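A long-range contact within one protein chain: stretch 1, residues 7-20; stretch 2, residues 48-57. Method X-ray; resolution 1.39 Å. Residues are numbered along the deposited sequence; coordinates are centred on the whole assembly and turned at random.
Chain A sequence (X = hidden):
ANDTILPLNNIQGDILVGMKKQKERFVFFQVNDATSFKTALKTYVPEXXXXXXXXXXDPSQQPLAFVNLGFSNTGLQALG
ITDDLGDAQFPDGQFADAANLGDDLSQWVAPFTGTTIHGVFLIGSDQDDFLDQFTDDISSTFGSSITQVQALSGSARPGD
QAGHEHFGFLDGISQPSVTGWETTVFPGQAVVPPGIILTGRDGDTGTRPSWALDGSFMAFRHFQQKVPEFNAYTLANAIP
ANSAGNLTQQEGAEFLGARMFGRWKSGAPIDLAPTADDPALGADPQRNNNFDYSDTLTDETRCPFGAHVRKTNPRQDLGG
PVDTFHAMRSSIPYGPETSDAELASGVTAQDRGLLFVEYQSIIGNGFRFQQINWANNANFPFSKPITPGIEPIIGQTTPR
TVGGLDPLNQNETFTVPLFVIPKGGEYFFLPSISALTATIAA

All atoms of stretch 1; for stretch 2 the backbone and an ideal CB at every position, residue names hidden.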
ATOM      1  N   PRO A   7      -7.190   1.894 -22.567  1.00 15.89           N
ATOM      2  CA  PRO A   7      -6.206   2.698 -23.280  1.00 15.45           C
ATOM      3  C   PRO A   7      -4.952   2.862 -22.419  1.00 14.49           C
ATOM      4  O   PRO A   7      -4.824   3.821 -21.651  1.00 13.58           O
ATOM      5  CB  PRO A   7      -6.937   4.028 -23.492  1.00 15.23           C
ATOM      6  CG  PRO A   7      -7.870   4.123 -22.348  1.00 14.80           C
ATOM      7  CD  PRO A   7      -8.293   2.716 -22.040  1.00 15.59           C
ATOM      8  N   LEU A   8      -4.028   1.917 -22.556  1.00 15.04           N
ATOM      9  CA  LEU A   8      -2.847   1.862 -21.693  1.00 14.88           C
ATOM     10  C   LEU A   8      -1.962   3.100 -21.805  1.00 14.60           C
ATOM     11  O   LEU A   8      -1.283   3.460 -20.846  1.00 13.92           O
ATOM     12  CB  LEU A   8      -2.019   0.611 -21.988  1.00 16.46           C
ATOM     13  CG  LEU A   8      -2.705  -0.754 -21.887  1.00 18.71           C
ATOM     14  CD1 LEU A   8      -1.724  -1.862 -22.232  1.00 21.86           C
ATOM     15  CD2 LEU A   8      -3.302  -0.985 -20.515  1.00 19.04           C
ATOM     16  N   ASN A   9      -1.964   3.741 -22.970  1.00 15.05           N
ATOM     17  CA  ASN A   9      -1.219   4.984 -23.163  1.00 15.58           C
ATOM     18  C   ASN A   9      -1.819   6.187 -22.438  1.00 14.02           C
ATOM     19  O   ASN A   9      -1.198   7.252 -22.391  1.00 14.19           O
ATOM     20  CB  ASN A   9      -1.064   5.310 -24.653  1.00 17.19           C
ATOM     21  CG  ASN A   9      -0.154   4.337 -25.376  1.00 22.29           C
ATOM     22  OD1 ASN A   9       1.052   4.558 -25.473  1.00 26.95           O
ATOM     23  ND2 ASN A   9      -0.729   3.254 -25.888  1.00 25.73           N
ATOM     24  N   ASN A  10      -3.019   6.012 -21.880  1.00 12.33           N
ATOM     25  CA  ASN A  10      -3.733   7.113 -21.241  1.00 11.74           C
ATOM     26  C   ASN A  10      -3.907   6.945 -19.735  1.00 10.64           C
ATOM     27  O   ASN A  10      -4.473   7.816 -19.076  1.00 10.38           O
ATOM     28  CB  ASN A  10      -5.102   7.324 -21.893  1.00 12.11           C
ATOM     29  CG  ASN A  10      -5.624   8.726 -21.679  1.00 11.59           C
ATOM     30  OD1 ASN A  10      -4.852   9.688 -21.747  1.00 12.28           O
ATOM     31  ND2 ASN A  10      -6.926   8.857 -21.400  1.00 12.03           N
ATOM     32  N   ILE A  11      -3.426   5.828 -19.199  1.00  9.98           N
ATOM     33  CA  ILE A  11      -3.571   5.522 -17.774  1.00 10.07           C
ATOM     34  C   ILE A  11      -2.226   5.724 -17.093  1.00  9.33           C
ATOM     35  O   ILE A  11      -1.208   5.201 -17.541  1.00  9.82           O
ATOM     36  CB  ILE A  11      -4.072   4.070 -17.567  1.00  9.72           C
ATOM     37  CG1 ILE A  11      -5.494   3.937 -18.136  1.00 11.32           C
ATOM     38  CG2 ILE A  11      -4.040   3.694 -16.073  1.00 11.11           C
ATOM     39  CD1 ILE A  11      -5.948   2.516 -18.424  1.00 13.21           C
ATOM     40  N   GLN A  12      -2.206   6.511 -16.025  1.00  8.94           N
ATOM     41  CA  GLN A  12      -0.971   6.706 -15.277  1.00  8.97           C
ATOM     42  C   GLN A  12      -0.431   5.364 -14.766  1.00  8.55           C
ATOM     43  O   GLN A  12      -1.151   4.579 -14.139  1.00  8.86           O
ATOM     44  CB  GLN A  12      -1.171   7.733 -14.161  1.00  9.14           C
ATOM     45  CG  GLN A  12      -1.464   9.146 -14.675  1.00  9.07           C
ATOM     46  CD  GLN A  12      -1.195  10.206 -13.633  1.00  8.57           C
ATOM     47  OE1 GLN A  12      -0.067  10.349 -13.172  1.00  9.96           O
ATOM     48  NE2 GLN A  12      -2.229  10.944 -13.237  1.00  8.16           N
ATOM     49  N   GLY A  13       0.839   5.098 -15.067  1.00  9.09           N
ATOM     50  CA  GLY A  13       1.370   3.745 -14.971  1.00  9.59           C
ATOM     51  C   GLY A  13       1.429   3.137 -13.581  1.00  9.28           C
ATOM     52  O   GLY A  13       1.314   1.922 -13.440  1.00 10.22           O
ATOM     53  N   ASP A  14       1.621   3.960 -12.551  1.00  9.33           N
ATOM     54  CA  ASP A  14       1.709   3.403 -11.195  1.00  9.28           C
ATOM     55  C   ASP A  14       0.411   2.736 -10.734  1.00  9.78           C
ATOM     56  O   ASP A  14       0.443   1.838  -9.895  1.00  9.94           O
ATOM     57  CB  ASP A  14       2.160   4.457 -10.184  1.00  8.99           C
ATOM     58  CG  ASP A  14       2.717   3.844  -8.912  1.00  9.54           C
ATOM     59  OD1 ASP A  14       3.540   2.911  -9.014  1.00  9.90           O
ATOM     60  OD2 ASP A  14       2.309   4.278  -7.810  1.00  8.94           O
ATOM     61  N   ILE A  15      -0.715   3.167 -11.308  1.00  9.17           N
ATOM     62  CA  ILE A  15      -2.022   2.639 -10.928  1.00  9.92           C
ATOM     63  C   ILE A  15      -2.173   1.164 -11.318  1.00 11.26           C
ATOM     64  O   ILE A  15      -2.610   0.344 -10.514  1.00 12.50           O
ATOM     65  CB  ILE A  15      -3.162   3.426 -11.595  1.00  9.69           C
ATOM     66  CG1 ILE A  15      -3.123   4.897 -11.181  1.00  9.40           C
ATOM     67  CG2 ILE A  15      -4.508   2.810 -11.231  1.00  9.51           C
ATOM     68  CD1 ILE A  15      -4.000   5.781 -12.059  1.00  9.56           C
ATOM     69  N   LEU A  16      -1.810   0.845 -12.559  1.00 12.78           N
ATOM     70  CA  LEU A  16      -2.138  -0.448 -13.162  1.00 14.75           C
ATOM     71  C   LEU A  16      -0.966  -1.422 -13.151  1.00 15.64           C
ATOM     72  O   LEU A  16      -1.152  -2.621 -12.959  1.00 16.58           O
ATOM     73  CB  LEU A  16      -2.654  -0.242 -14.597  1.00 15.48           C
ATOM     74  CG  LEU A  16      -3.073  -1.432 -15.468  1.00 18.26           C
ATOM     75  CD1 LEU A  16      -4.213  -2.193 -14.816  1.00 19.17           C
ATOM     76  CD2 LEU A  16      -3.464  -0.967 -16.868  1.00 19.95           C
ATOM     77  N   VAL A  17       0.239  -0.899 -13.359  1.00 15.35           N
ATOM     78  CA  VAL A  17       1.423  -1.725 -13.538  1.00 16.76           C
ATOM     79  C   VAL A  17       2.342  -1.623 -12.321  1.00 16.69           C
ATOM     80  O   VAL A  17       2.902  -2.625 -11.870  1.00 18.14           O
ATOM     81  CB  VAL A  17       2.172  -1.334 -14.841  1.00 17.05           C
ATOM     82  CG1 VAL A  17       3.396  -2.216 -15.057  1.00 18.48           C
ATOM     83  CG2 VAL A  17       1.235  -1.423 -16.042  1.00 18.22           C
ATOM     84  N   GLY A  18       2.484  -0.410 -11.795  1.00 15.38           N
ATOM     85  CA  GLY A  18       3.390  -0.149 -10.677  1.00 15.15           C
ATOM     86  C   GLY A  18       4.768   0.211 -11.193  1.00 15.42           C
ATOM     87  O   GLY A  18       5.303  -0.467 -12.078  1.00 17.19           O
ATOM     88  N   MET A  19       5.354   1.267 -10.637  1.00 17.92           N
ATOM     89  CA  MET A  19       6.667   1.736 -11.094  1.00 17.83           C
ATOM     90  C   MET A  19       7.783   0.718 -10.864  1.00 18.62           C
ATOM     91  O   MET A  19       8.675   0.577 -11.708  1.00 18.82           O
ATOM     92  CB  MET A  19       7.023   3.076 -10.453  1.00 16.26           C
ATOM     93  CG  MET A  19       6.179   4.238 -10.951  1.00 16.60           C
ATOM     94  SD  MET A  19       6.730   5.795 -10.258  1.00 15.63           S
ATOM     95  CE  MET A  19       5.611   6.927 -11.075  1.00 15.27           C
ATOM     96  N   LYS A  20       7.727   0.005  -9.739  1.00 19.02           N
ATOM     97  CA  LYS A  20       8.733  -1.020  -9.390  1.00 19.62           C
ATOM     98  C   LYS A  20      10.174  -0.505  -9.507  1.00 19.15           C
ATOM     99  O   LYS A  20      11.091  -1.252  -9.850  1.00 19.65           O
ATOM    100  CB  LYS A  20       8.558  -2.291 -10.231  1.00 21.27           C
ATOM    101  CG  LYS A  20       7.208  -2.972 -10.092  1.00 22.52           C
ATOM    102  CD  LYS A  20       7.208  -4.323 -10.789  1.00 26.44           C
ATOM    103  CE  LYS A  20       5.797  -4.873 -10.937  1.00 28.49           C
ATOM    104  NZ  LYS A  20       5.100  -5.018  -9.626  1.00 30.00           N
ATOM    105  N   UNK A  48       6.791  14.076 -19.420  1.00 14.42           N
ATOM    106  CA  UNK A  48       7.202  13.402 -18.186  1.00 13.57           C
ATOM    107  C   UNK A  48       6.234  12.380 -17.596  1.00 12.38           C
ATOM    108  O   UNK A  48       6.657  11.492 -16.856  1.00 11.88           O
ATOM    109  CB  UNK A  48       7.470  14.467 -17.121  1.00 13.57           C
ATOM    110  N   UNK A  49       4.940  12.513 -17.874  1.00 11.50           N
ATOM    111  CA  UNK A  49       3.964  11.644 -17.203  1.00 11.19           C
ATOM    112  C   UNK A  49       3.927  10.273 -17.873  1.00 11.43           C
ATOM    113  O   UNK A  49       3.627  10.156 -19.065  1.00 12.76           O
ATOM    114  CB  UNK A  49       2.572  12.279 -17.220  1.00 11.19           C
ATOM    115  N   UNK A  50       4.231   9.248 -17.084  1.00 10.99           N
ATOM    116  CA  UNK A  50       4.472   7.901 -17.576  1.00 11.21           C
ATOM    117  C   UNK A  50       3.225   7.024 -17.552  1.00 10.74           C
ATOM    118  O   UNK A  50       2.629   6.806 -16.489  1.00 10.55           O
ATOM    119  CB  UNK A  50       5.577   7.242 -16.749  1.00 11.21           C
ATOM    120  N   UNK A  51       2.849   6.520 -18.724  1.00 11.16           N
ATOM    121  CA  UNK A  51       1.685   5.660 -18.879  1.00 11.49           C
ATOM    122  C   UNK A  51       1.963   4.194 -18.550  1.00 11.70           C
ATOM    123  O   UNK A  51       3.121   3.760 -18.499  1.00 11.68           O
ATOM    124  CB  UNK A  51       1.159   5.769 -20.312  1.00 11.49           C
ATOM    125  N   UNK A  52       0.888   3.435 -18.347  1.00 11.77           N
ATOM    126  CA  UNK A  52       0.969   1.988 -18.219  1.00 12.74           C
ATOM    127  C   UNK A  52       1.666   1.357 -19.434  1.00 14.06           C
ATOM    128  O   UNK A  52       2.460   0.417 -19.285  1.00 14.96           O
ATOM    129  CB  UNK A  52      -0.432   1.398 -18.047  1.00 12.74           C
ATOM    130  N   UNK A  53       1.393   1.890 -20.627  1.00 14.77           N
ATOM    131  CA  UNK A  53       2.054   1.425 -21.859  1.00 16.34           C
ATOM    132  C   UNK A  53       3.582   1.525 -21.795  1.00 17.01           C
ATOM    133  O   UNK A  53       4.283   0.599 -22.220  1.00 17.87           O
ATOM    134  CB  UNK A  53       1.545   2.234 -23.054  1.00 16.34           C
ATOM    135  N   UNK A  54       4.099   2.635 -21.268  1.00 17.27           N
ATOM    136  CA  UNK A  54       5.553   2.813 -21.141  1.00 18.51           C
ATOM    137  C   UNK A  54       6.142   1.817 -20.138  1.00 18.78           C
ATOM    138  O   UNK A  54       7.207   1.248 -20.375  1.00 19.29           O
ATOM    139  CB  UNK A  54       5.879   4.244 -20.710  1.00 18.51           C
ATOM    140  N   UNK A  55       5.429   1.591 -19.034  1.00 21.40           N
ATOM    141  CA  UNK A  55       5.881   0.658 -17.999  1.00 22.76           C
ATOM    142  C   UNK A  55       5.959  -0.798 -18.453  1.00 25.65           C
ATOM    143  O   UNK A  55       6.678  -1.589 -17.853  1.00 28.15           O
ATOM    144  CB  UNK A  55       4.945   0.751 -16.792  1.00 22.76           C
ATOM    145  N   UNK A  56       5.216  -1.149 -19.500  1.00 26.78           N
ATOM    146  CA  UNK A  56       5.271  -2.511 -20.050  1.00 29.91           C
ATOM    147  C   UNK A  56       6.118  -2.595 -21.329  1.00 31.02           C
ATOM    148  O   UNK A  56       6.199  -3.648 -21.970  1.00 34.22           O
ATOM    149  CB  UNK A  56       3.854  -3.009 -20.341  1.00 29.91           C
ATOM    150  N   UNK A  57       6.747  -1.476 -21.688  1.00 30.17           N
ATOM    151  CA  UNK A  57       7.633  -1.412 -22.846  1.00 33.00           C
ATOM    152  C   UNK A  57       9.028  -1.905 -22.480  1.00 36.01           C
ATOM    153  O   UNK A  57       9.363  -2.021 -21.297  1.00 35.70           O
ATOM    154  CB  UNK A  57       7.701   0.015 -23.393  1.00 33.00           C
TER

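Position 48 lies beyond the reach of stretch 1, with nothing of it within 5.5 Å of the ideal CB, so almost any side chain would do; the deposited residue is Arg48, whose guanidinium group is bonded elsewhere in the structure. At position 49, phi/psi of -80/120 is extended and the CB points sideways, 5.2 Å from Gln12 OE1. Several medium-sized side chains could reach that glutamine. Ile49 does so with a methyl, its CG2 lying 3.9 Å from Gln12 OE1.

Position 50 is also extended and its CB points sideways, so the backbone does the work: the carbonyl O of 50 accepts from Gly13 N at 2.9 Å, a bond open to any residue. Thr50 fills the place, and its hydroxyl is bonded elsewhere in the structure.

Position 51 precedes a helix, where the first amide nitrogens have no carbonyl of a preceding helical turn to bond to, so a side chain that can accept is useful. Its CB sits 3.4 Å from Leu8 O and 3.5 Å from Asn9 O, among carbonyls that leave little room for bulk. Serine, threonine, aspartate or asparagine would be the usual caps. The residue is Ser51; in the p rotamer its OG accepts from the N of residue 54 at 3.2 Å.

At position 52 the CB points toward stretch 1, 3.6 Å from Leu8 O and 3.8 Å from Val17 CG2. The backbone N of 52 donates to Ile11 O at 2.9 Å. So closely ringed a CB favours a small side chain. Ala52 fits, its methyl also meeting Leu16 CD2 at 4.0 Å.

Position 53 donates its N to Leu8 O at 3.1 Å and aims its CB at stretch 1, 3.4 Å from Asn9 OD1. Alanine or serine would suit. Ala53 packs its CB 4.0 Å from Leu8 CB.

Position 54 turns sideways, with nothing of stretch 1 near its CB, and tolerates many residues; it is Ile54.

Position 55 faces stretch 1 again, one helical turn after 52. Its CB is 3.8 Å from Val17 CG1 and 5.0 Å from Gly13 CA, where the glycine leaves space. A long aliphatic chain, leucine or methionine, could use it. Leu55 sends CD1 to 3.4 Å from Gly13 O and 3.5 Å from Gly18 O; a CB on Gly13 would come within 2.7 Å of that CD1, a clash.

Position 56 points toward stretch 1 with more room, its CB 5.3 Å from Val17 CG2, inviting a larger apolar residue. Ile56 reaches Val17 CG2 with CG2 at 3.9 Å and Leu8 CD1 with CD1 at 3.8 Å.

Position 57 is out of reach and little constrained; Ser57 OG donates to Ala53 O at 2.8 Å.

Stretch 2 (48-57) RITSAAILIS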
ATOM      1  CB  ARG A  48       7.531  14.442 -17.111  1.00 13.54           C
ATOM      2  CG  ARG A  48       8.696  15.372 -17.463  1.00 15.56           C
ATOM      3  CD  ARG A  48      10.040  14.677 -17.319  1.00 18.92           C
ATOM      4  NE  ARG A  48      11.144  15.612 -17.526  1.00 20.79           N
ATOM      5  CZ  ARG A  48      12.037  15.534 -18.508  1.00 23.51           C
ATOM      6  NH1 ARG A  48      11.986  14.542 -19.389  1.00 25.59           N
ATOM      7  NH2 ARG A  48      12.995  16.445 -18.596  1.00 25.89           N
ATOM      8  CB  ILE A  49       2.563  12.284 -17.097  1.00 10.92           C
ATOM      9  CG1 ILE A  49       2.607  13.560 -16.228  1.00 11.23           C
ATOM     10  CG2 ILE A  49       1.542  11.266 -16.550  1.00 11.36           C
ATOM     11  CD1 ILE A  49       2.877  13.357 -14.724  1.00 10.68           C
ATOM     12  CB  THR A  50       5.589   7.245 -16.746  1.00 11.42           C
ATOM     13  OG1 THR A  50       6.671   8.175 -16.594  1.00 12.21           O
ATOM     14  CG2 THR A  50       6.089   5.989 -17.427  1.00 12.74           C
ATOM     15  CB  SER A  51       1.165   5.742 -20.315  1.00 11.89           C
ATOM     16  OG  SER A  51       2.065   5.098 -21.210  1.00 13.66           O
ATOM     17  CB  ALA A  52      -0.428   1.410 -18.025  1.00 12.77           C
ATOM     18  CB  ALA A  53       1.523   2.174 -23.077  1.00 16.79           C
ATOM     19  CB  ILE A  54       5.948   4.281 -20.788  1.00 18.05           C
ATOM     20  CG1 ILE A  54       5.593   5.238 -21.939  1.00 19.32           C
ATOM     21  CG2 ILE A  54       7.436   4.390 -20.418  1.00 18.52           C
ATOM     22  CD1 ILE A  54       6.370   5.035 -23.235  1.00 23.10           C
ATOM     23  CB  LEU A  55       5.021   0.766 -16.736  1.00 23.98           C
ATOM     24  CG  LEU A  55       5.085   2.078 -15.956  1.00 23.14           C
ATOM     25  CD1 LEU A  55       4.506   1.900 -14.552  1.00 25.61           C
ATOM     26  CD2 LEU A  55       6.487   2.605 -15.879  1.00 24.78           C
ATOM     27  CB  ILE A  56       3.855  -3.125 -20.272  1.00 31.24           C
ATOM     28  CG1 ILE A  56       3.066  -2.341 -21.330  1.00 30.69           C
ATOM     29  CG2 ILE A  56       3.087  -3.204 -18.946  1.00 32.70           C
ATOM     30  CD1 ILE A  56       1.874  -3.094 -21.909  1.00 34.59           C
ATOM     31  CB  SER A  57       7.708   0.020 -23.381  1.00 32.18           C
ATOM     32  OG  SER A  57       6.459   0.437 -23.898  1.00 32.16           O
TER
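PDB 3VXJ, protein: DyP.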